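Local coordinates for lipoprotein (PDB 4HWM), which is a lipoprotein of unknown function in the YedD-like family, built around a small closed antiparallel beta-barrel, at residues Ser32-Ser36 / Pro37-Ala41. Residues are numbered along the deposited sequence; the frame is centred on the assembly and turned at random.
Sequences SAMMS and PDAIA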
ATOM      1  N   SER A  32      -5.059   6.549  14.996  1.00 16.90           N
ATOM      2  CA  SER A  32      -6.339   6.377  15.695  1.00 18.32           C
ATOM      3  C   SER A  32      -7.272   5.390  14.996  1.00 14.62           C
ATOM      4  O   SER A  32      -8.164   4.832  15.639  1.00 17.28           O
ATOM      5  CB  SER A  32      -7.017   7.736  15.876  1.00 19.40           C
ATOM      6  OG  SER A  32      -7.349   8.313  14.635  1.00 26.31           O
ATOM      7  N   ALA A  33      -7.087   5.194  13.676  1.00 13.36           N
ATOM      8  CA  ALA A  33      -7.874   4.245  12.907  1.00 13.15           C
ATOM      9  C   ALA A  33      -7.586   2.787  13.240  1.00 12.72           C
ATOM     10  O   ALA A  33      -8.411   1.915  12.976  1.00 14.88           O
ATOM     11  CB  ALA A  33      -7.659   4.465  11.396  1.00 14.13           C
HETATM   12  N   MSE A  34      -6.428   2.527  13.849  0.80 13.11           N
HETATM   13  CA  MSE A  34      -5.968   1.177  14.059  0.80 13.40           C
HETATM   14  C   MSE A  34      -6.342   0.653  15.432  0.80 12.46           C
HETATM   15  O   MSE A  34      -6.756   1.402  16.318  0.80 13.50           O
HETATM   16  CB  MSE A  34      -4.475   1.133  13.824  0.80 13.28           C
HETATM   17  CG  MSE A  34      -4.085   1.491  12.368  0.80 14.64           C
HETATM   18 SE   MSE A  34      -2.269   1.042  11.910  0.60 17.23          SE
HETATM   19  CE  MSE A  34      -2.551  -0.808  11.385  0.80 15.88           C
HETATM   20  N   MSE A  35      -6.151  -0.643  15.594  1.00 13.86           N
HETATM   21  CA  MSE A  35      -6.615  -1.338  16.786  1.00 15.20           C
HETATM   22  C   MSE A  35      -5.965  -0.854  18.088  1.00 14.96           C
HETATM   23  O   MSE A  35      -6.575  -0.859  19.147  1.00 17.04           O
HETATM   24  CB  MSE A  35      -6.432  -2.843  16.559  1.00 18.09           C
HETATM   25  CG  MSE A  35      -7.246  -3.754  17.388  1.00 22.94           C
HETATM   26 SE   MSE A  35      -9.146  -3.399  17.276  0.75 25.34          SE
HETATM   27  CE  MSE A  35      -9.584  -4.581  18.723  1.00 31.28           C
ATOM     28  N   SER A  36      -4.720  -0.413  18.012  1.00 14.51           N
ATOM     29  CA  SER A  36      -3.958  -0.004  19.174  1.00 14.82           C
ATOM     30  C   SER A  36      -2.771   0.865  18.741  1.00 13.29           C
ATOM     31  O   SER A  36      -2.332   0.728  17.594  1.00 12.83           O
ATOM     32  CB  SER A  36      -3.450  -1.254  19.892  1.00 16.19           C
ATOM     33  OG  SER A  36      -3.199  -0.967  21.274  1.00 17.44           O
ATOM     34  N   PRO A  37      -2.238   1.725  19.642  1.00 13.66           N
ATOM     35  CA  PRO A  37      -1.155   2.620  19.253  1.00 14.23           C
ATOM     36  C   PRO A  37       0.099   1.977  18.666  1.00 13.52           C
ATOM     37  O   PRO A  37       0.768   2.618  17.848  1.00 15.89           O
ATOM     38  CB  PRO A  37      -0.815   3.372  20.549  1.00 16.12           C
ATOM     39  CG  PRO A  37      -2.135   3.421  21.255  1.00 17.61           C
ATOM     40  CD  PRO A  37      -2.766   2.080  20.983  1.00 15.08           C
ATOM     41  N   ASP A  38       0.404   0.741  19.021  1.00 14.66           N
ATOM     42  CA  ASP A  38       1.596   0.081  18.468  1.00 14.40           C
ATOM     43  C   ASP A  38       1.369  -0.598  17.121  1.00 13.56           C
ATOM     44  O   ASP A  38       2.326  -1.077  16.504  1.00 14.06           O
ATOM     45  CB  ASP A  38       2.166  -0.950  19.432  1.00 13.96           C
ATOM     46  CG  ASP A  38       2.724  -0.332  20.699  1.00 16.10           C
ATOM     47  OD1 ASP A  38       3.226   0.833  20.677  1.00 18.54           O
ATOM     48  OD2 ASP A  38       2.658  -1.078  21.691  1.00 18.38           O
ATOM     49  N   ALA A  39       0.121  -0.627  16.659  1.00 12.04           N
ATOM     50  CA  ALA A  39      -0.172  -1.196  15.347  1.00 10.96           C
ATOM     51  C   ALA A  39       0.550  -0.351  14.268  1.00 10.81           C
ATOM     52  O   ALA A  39       0.699   0.874  14.421  1.00 12.43           O
ATOM     53  CB  ALA A  39      -1.680  -1.256  15.085  1.00 11.31           C
ATOM     54  N   ILE A  40       0.982  -1.034  13.212  1.00 10.66           N
ATOM     55  CA  ILE A  40       1.740  -0.434  12.118  1.00 10.66           C
ATOM     56  C   ILE A  40       1.034  -0.767  10.802  1.00 10.57           C
ATOM     57  O   ILE A  40       0.593  -1.888  10.595  1.00 11.85           O
ATOM     58  CB  ILE A  40       3.194  -0.990  12.064  1.00 11.88           C
ATOM     59  CG1 ILE A  40       3.928  -0.735  13.373  1.00 16.95           C
ATOM     60  CG2 ILE A  40       4.010  -0.397  10.888  1.00 13.93           C
ATOM     61  CD1 ILE A  40       5.142  -1.596  13.581  1.00 19.43           C
ATOM     62  N   ALA A  41       0.937   0.210   9.906  1.00 10.84           N
ATOM     63  CA  ALA A  41       0.530  -0.025   8.541  1.00 10.44           C
ATOM     64  C   ALA A  41       1.621   0.390   7.576  1.00 10.64           C
ATOM     65  O   ALA A  41       2.314   1.385   7.768  1.00 11.23           O
ATOM     66  CB  ALA A  41      -0.761   0.707   8.227  1.00 12.06           C
TER
HETATM   67  O   HOH W   1      -1.459   2.546  15.480  1.00 14.16           O
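The peptide group joining Ile40 to Ala41 carries the end of Met34, present as selenomethionine, across one of its faces. The methyl CE rests over the carbonyl, 3.4 Å from Ile40 O, while SE lies almost directly above the amide, 3.9 Å from Ala41 N. The same Ala41 N is hydrogen-bonded to Thr27 OG1, and backbone pairing of Ala41 with Thr27 and of Ile40 with Gln56 helps hold this peptide in place. The Met34 chain runs out extended at chi2 and then bends at selenium (chi3 86°), turning CE toward the two alanine methyls. CE meets Ala39 CB at 3.8 Å and Ala41 CB at 3.9 Å, bridging two residues, one just before the strand and one within it, whose methyls lie on the same side of the chain. Arg55 and Met98 also touch both Met34 and Ala41. A second conformer of Met34 is modelled, so this packing is one of two positions of the side chain. The contact belongs to the connection between strands 23-26 and 40-45 of an eight-stranded antiparallel barrel with sequential, up-and-down strand order, and a type I beta turn from Ser36 to Ala39 redirects the chain into the second strand. Pro37 occupies the second position of that turn, where its ring suits the phi of -56°. The turn closes through Ala39 N to Ser36 O, 3.0 Å, with the donor well above the carbonyl plane. On the other side of that plane a water lies 2.9 Å from Ser36 O and is placed to donate both there and to Ala39 O, although further acceptors compete for its protons. Trp57 packs against the side chains of Ser36 and Met35.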